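Local coordinates for ABC transporter substrate-binding protein (Rhizobium radiobacter, PDB 6TFX) that binds the opine mannopinic acid as the periplasmic solute-binding protein of an ABC transporter and probably delivers it for import into the bacterium, at residues D304-Y312 against Q445-P456; T397-E405 against V412-D422. All coordinates share one frame; numbering follows the deposited sequence.

Contact 1. Residues D304-Y312 against Q445-P456. With MG (magnesium ion), chain G.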
loop_
_atom_site.group_PDB
_atom_site.type_symbol
_atom_site.label_atom_id
_atom_site.label_comp_id
_atom_site.label_asym_id
_atom_site.label_seq_id
_atom_site.Cartn_x
_atom_site.Cartn_y
_atom_site.Cartn_z
ATOM N N ASP A 304 -11.960 -14.371 -5.782
ATOM C CA ASP A 304 -13.242 -15.080 -5.887
ATOM C C ASP A 304 -14.323 -14.078 -6.321
ATOM O O ASP A 304 -14.803 -13.300 -5.486
ATOM C CB ASP A 304 -13.622 -15.707 -4.537
ATOM C CG ASP A 304 -14.822 -16.635 -4.598
ATOM O OD1 ASP A 304 -15.441 -16.766 -5.715
ATOM O OD2 ASP A 304 -15.138 -17.253 -3.565
ATOM N N PRO A 305 -14.773 -14.109 -7.589
ATOM C CA PRO A 305 -15.847 -13.175 -7.991
ATOM C C PRO A 305 -17.197 -13.522 -7.372
ATOM O O PRO A 305 -18.140 -12.741 -7.513
ATOM C CB PRO A 305 -15.917 -13.315 -9.523
ATOM C CG PRO A 305 -14.812 -14.263 -9.932
ATOM C CD PRO A 305 -14.350 -14.991 -8.699
ATOM N N ASP A 306 -17.301 -14.683 -6.709
ATOM C CA ASP A 306 -18.552 -15.178 -6.131
ATOM C C ASP A 306 -18.372 -15.569 -4.662
ATOM O O ASP A 306 -18.871 -16.600 -4.221
ATOM C CB ASP A 306 -19.106 -16.340 -7.011
ATOM C CG ASP A 306 -20.381 -16.968 -6.502
ATOM O OD1 ASP A 306 -21.353 -16.213 -6.239
ATOM O OD2 ASP A 306 -20.406 -18.217 -6.336
ATOM N N ALA A 307 -17.708 -14.684 -3.870
ATOM C CA ALA A 307 -17.421 -14.954 -2.455
ATOM C C ALA A 307 -18.646 -14.933 -1.545
ATOM O O ALA A 307 -18.546 -15.412 -0.429
ATOM C CB ALA A 307 -16.364 -13.992 -1.925
ATOM N N GLY A 308 -19.778 -14.413 -2.026
ATOM C CA GLY A 308 -21.011 -14.396 -1.238
ATOM C C GLY A 308 -21.279 -13.109 -0.477
ATOM O O GLY A 308 -21.910 -13.146 0.572
ATOM N N VAL A 309 -20.798 -11.965 -0.984
ATOM C CA VAL A 309 -21.012 -10.669 -0.320
ATOM C C VAL A 309 -22.503 -10.448 -0.033
ATOM O O VAL A 309 -23.344 -10.708 -0.896
ATOM C CB VAL A 309 -20.354 -9.507 -1.104
ATOM C CG1 VAL A 309 -20.779 -8.133 -0.570
ATOM C CG2 VAL A 309 -18.834 -9.650 -1.050
ATOM N N LEU A 310 -22.815 -10.007 1.191
ATOM C CA LEU A 310 -24.206 -9.812 1.608
ATOM C C LEU A 310 -24.870 -8.663 0.846
ATOM O O LEU A 310 -24.255 -7.608 0.652
ATOM C CB LEU A 310 -24.269 -9.601 3.128
ATOM C CG LEU A 310 -24.245 -10.899 3.968
ATOM C CD1 LEU A 310 -22.949 -11.681 3.784
ATOM C CD2 LEU A 310 -24.378 -10.586 5.453
ATOM N N ASN A 311 -26.115 -8.883 0.410
ATOM C CA ASN A 311 -26.840 -7.895 -0.401
ATOM C C ASN A 311 -27.351 -6.711 0.414
ATOM O O ASN A 311 -27.425 -6.767 1.635
ATOM C CB ASN A 311 -28.009 -8.555 -1.151
ATOM C CG ASN A 311 -29.174 -8.938 -0.277
ATOM O OD1 ASN A 311 -29.015 -9.358 0.881
ATOM N ND2 ASN A 311 -30.395 -8.779 -0.808
ATOM N N TYR A 312 -27.744 -5.651 -0.286
ATOM C CA TYR A 312 -28.273 -4.464 0.370
ATOM C C TYR A 312 -29.737 -4.709 0.706
ATOM O O TYR A 312 -30.547 -4.938 -0.203
ATOM C CB TYR A 312 -28.130 -3.244 -0.549
ATOM C CG TYR A 312 -28.653 -1.970 0.065
ATOM C CD1 TYR A 312 -28.022 -1.389 1.164
ATOM C CD2 TYR A 312 -29.810 -1.368 -0.414
ATOM C CE1 TYR A 312 -28.498 -0.205 1.729
ATOM C CE2 TYR A 312 -30.274 -0.164 0.115
ATOM C CZ TYR A 312 -29.615 0.411 1.189
ATOM O OH TYR A 312 -30.107 1.564 1.749
ATOM N N GLN A 445 -11.770 -16.833 1.126
ATOM C CA GLN A 445 -12.591 -15.622 0.946
ATOM C C GLN A 445 -14.047 -15.861 1.346
ATOM O O GLN A 445 -14.635 -15.028 2.032
ATOM C CB GLN A 445 -12.498 -15.128 -0.501
ATOM C CG GLN A 445 -11.101 -14.556 -0.798
ATOM C CD GLN A 445 -10.839 -14.492 -2.287
ATOM O OE1 GLN A 445 -11.364 -13.627 -2.986
ATOM N NE2 GLN A 445 -10.026 -15.425 -2.787
ATOM N N LYS A 446 -14.625 -17.019 0.933
ATOM C CA LYS A 446 -16.017 -17.358 1.269
ATOM C C LYS A 446 -16.206 -17.424 2.785
ATOM O O LYS A 446 -17.234 -16.955 3.309
ATOM C CB LYS A 446 -16.415 -18.689 0.629
ATOM C CG LYS A 446 -16.601 -18.575 -0.880
ATOM C CD LYS A 446 -17.232 -19.846 -1.418
ATOM C CE LYS A 446 -17.672 -19.691 -2.860
ATOM N NZ LYS A 446 -16.509 -19.617 -3.767
ATOM N N LEU A 447 -15.217 -17.990 3.502
ATOM C CA LEU A 447 -15.326 -18.091 4.958
ATOM C C LEU A 447 -15.254 -16.725 5.603
ATOM O O LEU A 447 -15.956 -16.466 6.583
ATOM C CB LEU A 447 -14.180 -18.952 5.509
ATOM C CG LEU A 447 -14.275 -20.450 5.204
ATOM C CD1 LEU A 447 -12.934 -21.138 5.413
ATOM C CD2 LEU A 447 -15.360 -21.121 6.043
ATOM N N ILE A 448 -14.357 -15.858 5.102
ATOM C CA ILE A 448 -14.206 -14.521 5.733
ATOM C C ILE A 448 -15.465 -13.675 5.461
ATOM O O ILE A 448 -15.957 -12.970 6.352
ATOM C CB ILE A 448 -12.933 -13.831 5.187
ATOM C CG1 ILE A 448 -11.661 -14.672 5.551
ATOM C CG2 ILE A 448 -12.834 -12.367 5.687
ATOM C CD1 ILE A 448 -10.447 -14.396 4.670
ATOM N N VAL A 449 -15.980 -13.746 4.225
ATOM C CA VAL A 449 -17.196 -13.014 3.862
ATOM C C VAL A 449 -18.388 -13.502 4.702
ATOM O O VAL A 449 -19.138 -12.672 5.248
ATOM C CB VAL A 449 -17.497 -13.180 2.348
ATOM C CG1 VAL A 449 -18.915 -12.713 2.006
ATOM C CG2 VAL A 449 -16.476 -12.412 1.521
ATOM N N SER A 450 -18.601 -14.838 4.752
ATOM C CA SER A 450 -19.784 -15.393 5.446
ATOM C C SER A 450 -19.763 -15.179 6.944
ATOM O O SER A 450 -20.832 -15.041 7.556
ATOM C CB SER A 450 -19.975 -16.863 5.096
ATOM O OG SER A 450 -18.928 -17.644 5.637
ATOM N N ASN A 451 -18.559 -15.121 7.560
ATOM C CA ASN A 451 -18.475 -14.833 9.004
ATOM C C ASN A 451 -18.524 -13.307 9.231
ATOM O O ASN A 451 -18.557 -12.840 10.379
ATOM C CB ASN A 451 -17.208 -15.455 9.578
ATOM C CG ASN A 451 -17.441 -16.924 9.797
ATOM O OD1 ASN A 451 -17.969 -17.327 10.835
ATOM N ND2 ASN A 451 -17.142 -17.754 8.792
ATOM N N VAL A 452 -18.504 -12.535 8.127
ATOM C CA VAL A 452 -18.599 -11.072 8.163
ATOM C C VAL A 452 -17.507 -10.476 9.049
ATOM O O VAL A 452 -17.771 -9.662 9.936
ATOM C CB VAL A 452 -20.027 -10.538 8.520
ATOM C CG1 VAL A 452 -20.192 -9.062 8.118
ATOM C CG2 VAL A 452 -21.126 -11.396 7.902
ATOM N N CYS A 453 -16.268 -10.941 8.850
ATOM C CA CYS A 453 -15.131 -10.358 9.552
ATOM C C CYS A 453 -14.815 -8.993 8.937
ATOM O O CYS A 453 -14.318 -8.092 9.611
ATOM C CB CYS A 453 -13.942 -11.298 9.440
ATOM S SG CYS A 453 -14.267 -12.900 10.207
ATOM N N ALA A 454 -15.102 -8.850 7.638
ATOM C CA ALA A 454 -14.859 -7.605 6.935
ATOM C C ALA A 454 -15.923 -7.471 5.877
ATOM O O ALA A 454 -16.441 -8.488 5.387
ATOM C CB ALA A 454 -13.477 -7.597 6.298
ATOM N N ILE A 455 -16.290 -6.229 5.584
ATOM C CA ILE A 455 -17.309 -5.908 4.581
ATOM C C ILE A 455 -16.610 -5.122 3.494
ATOM O O ILE A 455 -16.094 -4.032 3.741
ATOM C CB ILE A 455 -18.470 -5.086 5.198
ATOM C CG1 ILE A 455 -19.111 -5.816 6.400
ATOM C CG2 ILE A 455 -19.498 -4.773 4.087
ATOM C CD1 ILE A 455 -19.894 -4.848 7.297
ATOM N N PRO A 456 -16.579 -5.655 2.271
ATOM C CA PRO A 456 -15.887 -4.931 1.200
ATOM C C PRO A 456 -16.698 -3.760 0.712
ATOM O O PRO A 456 -17.944 -3.801 0.676
ATOM C CB PRO A 456 -15.760 -5.964 0.079
ATOM C CG PRO A 456 -16.842 -6.942 0.334
ATOM C CD PRO A 456 -17.114 -6.957 1.820
HETATM MG MG MG G . -12.721 -13.821 10.018
HETATM O O HOH W 1 -19.587 -16.607 1.645
#

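Contact 2. Residues T397-E405 against V412-D422. With MG (magnesium ion), chain G.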
loop_
_atom_site.group_PDB
_atom_site.type_symbol
_atom_site.label_atom_id
_atom_site.label_comp_id
_atom_site.label_asym_id
_atom_site.label_seq_id
_atom_site.Cartn_x
_atom_site.Cartn_y
_atom_site.Cartn_z
ATOM N N THR A 397 -3.074 -13.302 4.000
ATOM C CA THR A 397 -2.249 -13.513 5.186
ATOM C C THR A 397 -2.206 -12.241 6.033
ATOM O O THR A 397 -2.335 -12.314 7.256
ATOM C CB THR A 397 -0.829 -13.956 4.783
ATOM O OG1 THR A 397 -0.921 -15.221 4.103
ATOM C CG2 THR A 397 0.101 -14.057 5.988
ATOM N N GLN A 398 -1.975 -11.092 5.394
ATOM C CA GLN A 398 -1.778 -9.859 6.173
ATOM C C GLN A 398 -3.023 -9.341 6.880
ATOM O O GLN A 398 -2.936 -8.832 8.008
ATOM C CB GLN A 398 -1.188 -8.783 5.245
ATOM C CG GLN A 398 0.210 -9.213 4.728
ATOM C CD GLN A 398 0.839 -8.153 3.872
ATOM O OE1 GLN A 398 0.624 -6.968 4.068
ATOM N NE2 GLN A 398 1.670 -8.574 2.928
ATOM N N PHE A 399 -4.171 -9.434 6.207
ATOM C CA PHE A 399 -5.405 -8.887 6.781
ATOM C C PHE A 399 -6.252 -9.913 7.534
ATOM O O PHE A 399 -7.076 -9.490 8.374
ATOM C CB PHE A 399 -6.266 -8.306 5.661
ATOM C CG PHE A 399 -5.774 -6.985 5.153
ATOM C CD1 PHE A 399 -6.163 -5.793 5.776
ATOM C CD2 PHE A 399 -4.884 -6.923 4.083
ATOM C CE1 PHE A 399 -5.696 -4.557 5.309
ATOM C CE2 PHE A 399 -4.377 -5.686 3.639
ATOM C CZ PHE A 399 -4.815 -4.508 4.234
ATOM N N TYR A 400 -6.132 -11.219 7.222
ATOM C CA TYR A 400 -7.068 -12.179 7.779
ATOM C C TYR A 400 -6.487 -13.415 8.485
ATOM O O TYR A 400 -7.275 -14.118 9.123
ATOM C CB TYR A 400 -8.054 -12.643 6.681
ATOM C CG TYR A 400 -8.684 -11.490 5.926
ATOM C CD1 TYR A 400 -9.456 -10.530 6.587
ATOM C CD2 TYR A 400 -8.486 -11.337 4.551
ATOM C CE1 TYR A 400 -10.010 -9.451 5.899
ATOM C CE2 TYR A 400 -9.035 -10.261 3.857
ATOM C CZ TYR A 400 -9.762 -9.299 4.540
ATOM O OH TYR A 400 -10.305 -8.234 3.861
ATOM N N HIS A 401 -5.170 -13.695 8.378
ATOM C CA HIS A 401 -4.634 -14.874 9.081
ATOM C C HIS A 401 -4.453 -14.503 10.554
ATOM O O HIS A 401 -4.047 -13.374 10.841
ATOM C CB HIS A 401 -3.305 -15.304 8.470
ATOM C CG HIS A 401 -2.807 -16.604 9.019
ATOM N ND1 HIS A 401 -2.197 -16.682 10.261
ATOM C CD2 HIS A 401 -2.911 -17.853 8.505
ATOM C CE1 HIS A 401 -1.900 -17.965 10.440
ATOM N NE2 HIS A 401 -2.306 -18.705 9.408
ATOM N N SER A 402 -4.784 -15.413 11.481
ATOM C CA SER A 402 -4.707 -15.044 12.904
ATOM C C SER A 402 -3.305 -14.600 13.372
ATOM O O SER A 402 -3.208 -13.849 14.359
ATOM C CB SER A 402 -5.240 -16.161 13.801
ATOM O OG SER A 402 -4.304 -17.216 13.782
ATOM N N ALA A 403 -2.227 -15.038 12.703
ATOM C CA ALA A 403 -0.873 -14.633 13.130
ATOM C C ALA A 403 -0.705 -13.096 12.959
ATOM O O ALA A 403 0.121 -12.468 13.622
ATOM C CB ALA A 403 0.177 -15.355 12.289
ATOM N N SER A 404 -1.498 -12.510 12.047
ATOM C CA SER A 404 -1.396 -11.092 11.752
ATOM C C SER A 404 -2.254 -10.216 12.674
ATOM O O SER A 404 -2.289 -9.003 12.503
ATOM C CB SER A 404 -1.797 -10.859 10.302
ATOM O OG SER A 404 -0.908 -11.565 9.442
ATOM N N GLU A 405 -2.986 -10.837 13.604
ATOM C CA GLU A 405 -3.920 -10.176 14.525
ATOM C C GLU A 405 -3.240 -9.066 15.302
ATOM O O GLU A 405 -2.127 -9.257 15.791
ATOM C CB GLU A 405 -4.486 -11.264 15.472
ATOM C CG GLU A 405 -5.142 -10.823 16.756
ATOM C CD GLU A 405 -5.800 -11.988 17.478
ATOM O OE1 GLU A 405 -5.441 -13.152 17.189
ATOM O OE2 GLU A 405 -6.689 -11.738 18.322
ATOM N N VAL A 412 0.106 -7.720 11.677
ATOM C CA VAL A 412 0.251 -6.980 10.439
ATOM C C VAL A 412 -0.953 -6.030 10.377
ATOM O O VAL A 412 -0.943 -4.985 11.056
ATOM C CB VAL A 412 0.460 -7.833 9.163
ATOM C CG1 VAL A 412 0.984 -6.964 8.022
ATOM C CG2 VAL A 412 1.424 -8.995 9.419
ATOM N N VAL A 413 -2.011 -6.425 9.626
ATOM C CA VAL A 413 -3.183 -5.549 9.493
ATOM C C VAL A 413 -4.498 -6.344 9.667
ATOM O O VAL A 413 -5.520 -5.969 9.076
ATOM C CB VAL A 413 -3.149 -4.739 8.170
ATOM C CG1 VAL A 413 -2.157 -3.578 8.261
ATOM C CG2 VAL A 413 -2.805 -5.626 6.977
ATOM N N ASN A 414 -4.480 -7.373 10.555
ATOM C CA ASN A 414 -5.693 -8.150 10.800
ATOM C C ASN A 414 -6.434 -7.438 11.924
ATOM O O ASN A 414 -6.350 -7.819 13.104
ATOM C CB ASN A 414 -5.392 -9.616 11.105
ATOM C CG ASN A 414 -6.622 -10.458 11.388
ATOM O OD1 ASN A 414 -7.766 -9.946 11.469
ATOM N ND2 ASN A 414 -6.405 -11.781 11.562
ATOM N N PHE A 415 -7.153 -6.398 11.533
ATOM C CA PHE A 415 -7.927 -5.580 12.488
ATOM C C PHE A 415 -9.190 -6.267 12.951
ATOM O O PHE A 415 -9.731 -5.895 13.997
ATOM C CB PHE A 415 -8.321 -4.256 11.837
ATOM C CG PHE A 415 -7.114 -3.449 11.422
ATOM C CD1 PHE A 415 -6.267 -2.890 12.380
ATOM C CD2 PHE A 415 -6.824 -3.245 10.076
ATOM C CE1 PHE A 415 -5.141 -2.155 11.994
ATOM C CE2 PHE A 415 -5.716 -2.483 9.697
ATOM C CZ PHE A 415 -4.868 -1.973 10.655
ATOM N N SER A 416 -9.701 -7.218 12.159
ATOM C CA SER A 416 -10.942 -7.910 12.521
ATOM C C SER A 416 -10.714 -9.007 13.539
ATOM O O SER A 416 -11.682 -9.498 14.122
ATOM C CB SER A 416 -11.597 -8.500 11.272
ATOM O OG SER A 416 -10.755 -9.500 10.722
ATOM N N HIS A 417 -9.439 -9.419 13.743
ATOM C CA HIS A 417 -9.095 -10.542 14.623
ATOM C C HIS A 417 -9.656 -11.861 14.050
ATOM O O HIS A 417 -9.977 -12.800 14.782
ATOM C CB HIS A 417 -9.500 -10.278 16.088
ATOM C CG HIS A 417 -8.741 -9.126 16.679
ATOM N ND1 HIS A 417 -7.753 -9.328 17.622
ATOM C CD2 HIS A 417 -8.859 -7.794 16.454
ATOM C CE1 HIS A 417 -7.270 -8.124 17.906
ATOM N NE2 HIS A 417 -7.915 -7.168 17.250
ATOM N N CYS A 418 -9.732 -11.917 12.701
ATOM C CA CYS A 418 -10.223 -13.076 11.949
ATOM C C CYS A 418 -9.309 -14.288 12.242
ATOM O O CYS A 418 -8.085 -14.138 12.326
ATOM C CB CYS A 418 -10.220 -12.726 10.463
ATOM S SG CYS A 418 -10.688 -14.091 9.355
ATOM N N ASN A 419 -9.903 -15.488 12.374
ATOM C CA ASN A 419 -9.125 -16.720 12.514
ATOM C C ASN A 419 -9.761 -17.880 11.716
ATOM O O ASN A 419 -9.138 -18.939 11.578
ATOM C CB ASN A 419 -8.909 -17.097 13.985
ATOM C CG ASN A 419 -10.156 -17.446 14.770
ATOM O OD1 ASN A 419 -11.298 -17.309 14.311
ATOM N ND2 ASN A 419 -9.959 -17.898 15.995
ATOM N N VAL A 420 -10.928 -17.632 11.110
ATOM C CA VAL A 420 -11.765 -18.648 10.443
ATOM C C VAL A 420 -11.112 -19.329 9.233
ATOM O O VAL A 420 -11.493 -20.471 8.899
ATOM C CB VAL A 420 -13.169 -18.086 10.065
ATOM C CG1 VAL A 420 -13.119 -17.080 8.903
ATOM C CG2 VAL A 420 -14.182 -19.212 9.812
ATOM N N ALA A 421 -10.174 -18.635 8.573
ATOM C CA ALA A 421 -9.601 -19.140 7.329
ATOM C C ALA A 421 -8.137 -19.548 7.438
ATOM O O ALA A 421 -7.483 -19.752 6.407
ATOM C CB ALA A 421 -9.776 -18.073 6.253
ATOM N N ASP A 422 -7.600 -19.691 8.678
ATOM C CA ASP A 422 -6.178 -20.020 8.822
ATOM C C ASP A 422 -5.724 -21.240 8.062
ATOM O O ASP A 422 -4.703 -21.184 7.385
ATOM C CB ASP A 422 -5.801 -20.223 10.279
ATOM C CG ASP A 422 -5.662 -18.969 11.100
ATOM O OD1 ASP A 422 -5.937 -17.856 10.564
ATOM O OD2 ASP A 422 -5.275 -19.088 12.268
HETATM MG MG MG G . -12.721 -13.821 10.018
HETATM O O HOH W 2 -9.114 -7.882 9.220
HETATM O O HOH W 3 -8.234 -16.674 9.252
#

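Contact 1. Residues D304-Y312 against Q445-P456
Asp304 and Lys446 form the charged end of this contact, where a loop lies along the last turns of helix 434-450. Lys446 NZ makes a 2.7 Å salt bridge to Asp304 OD2, on the syn side and a little out of the carboxylate plane. The long lysine chain is extended until its last torsion, where a bend (chi4 71°) turns the ammonium group to the acid; the two side chains cross at about a right angle. Asp304 OD1 takes the backbone N of Asp306 from above the carboxylate plane, an Asx turn, so one aspartate shapes its own loop and anchors it to the helix.

Gln445 OE1 accepts Asp304 N at 3.0 Å, tilted from the carbonyl plane, and also bonds Ser294, while NE2 reaches Gly302 O and Trp441 O. A glutamine suits this buried place because its amide both gives and accepts. A water donates to Ala307 O at 2.6 Å and to Lys446 O, bridging loop and helix.

Apolar contacts fill the rest. The small Ala307 lets the backbones come close, its CB resting 3.8 Å from Val449 CG2. The other branch, Val449 CG1, anti to the backbone N (chi1 167°), lies against Gly308 O. With phi positive at Gly308, a CB would press on Ala307 O, so glycine fits. Val309 CG2 meets the ring of Pro456 at CG, 3.6 Å away, and Leu310 CD2 lies 4.2 Å from Val452 CG2.

At the helix end Val452 takes positive phi in a Schellman motif. Cys453, whose N closes the motif by bonding Ile448 O, joins Cys418 in binding the magnesium ion. The arrangement is a loop packed on a helix closed by a Schellman motif, leading into strand 454-467 of the solute-binding fold.

Contact 2. Residues T397-E405 against V412-D422
Val413 points CG2 straight down on the Phe399 ring, 3.4 Å from its centroid and 6° off the normal, a CH-pi contact for which a branched methyl and a flat ring are well matched. At the far end His401 and Asp422 stack, ring and carboxylate planes 9° apart. The same carboxylate grips Ser402 twice: OD1 takes the backbone N, and OD2 receives OG at 2.6 Å through its syn lone pair. His401 NE2 bonds Glu426.

Between them Asn414 reaches inward, CG anti to the backbone N (chi1 179°). Its ND2 gives one hydrogen to His401 O, from above the carbonyl plane, and the other to Cys418 O at 3.0 Å, in plane; OD1 accepts Cys418 N on a lone pair. An amide suits this buried crossing because it bonds His401 in one segment while holding Cys418 in its own. The Glu405 carboxylate stands nearly perpendicular to the His417 ring and meets its edge: His417 ND1 donates to Glu405 OE2 at 2.7 Å, in the ring plane and on the anti side of the carboxylate. His417 NE2 bonds Asp377.

Asn414 is the centre of an inverse gamma turn, and the loop it braces against the end of helix 392-400 carries Cys418 to the magnesium site.

The two contacts meet at the magnesium ion, to which contact 1 contributes Cys453 and contact 2 contributes Cys418, their side chains about 4 Å apart. Their centres are 15 Å apart, and they also touch directly: Ile448 CD1 lies 3.6 Å from Tyr400 CB, joining helices 434-450 and 392-400, and Asn451 ND2 is 3.5 Å from Val420 CG2. In sequence both segments of contact 2 fall between those of contact 1. Contact 2 lies nearer the bound opine, with the Val413 side chain about 5 Å from it, whereas in contact 1 the Pro456 side chain is about 12 Å away.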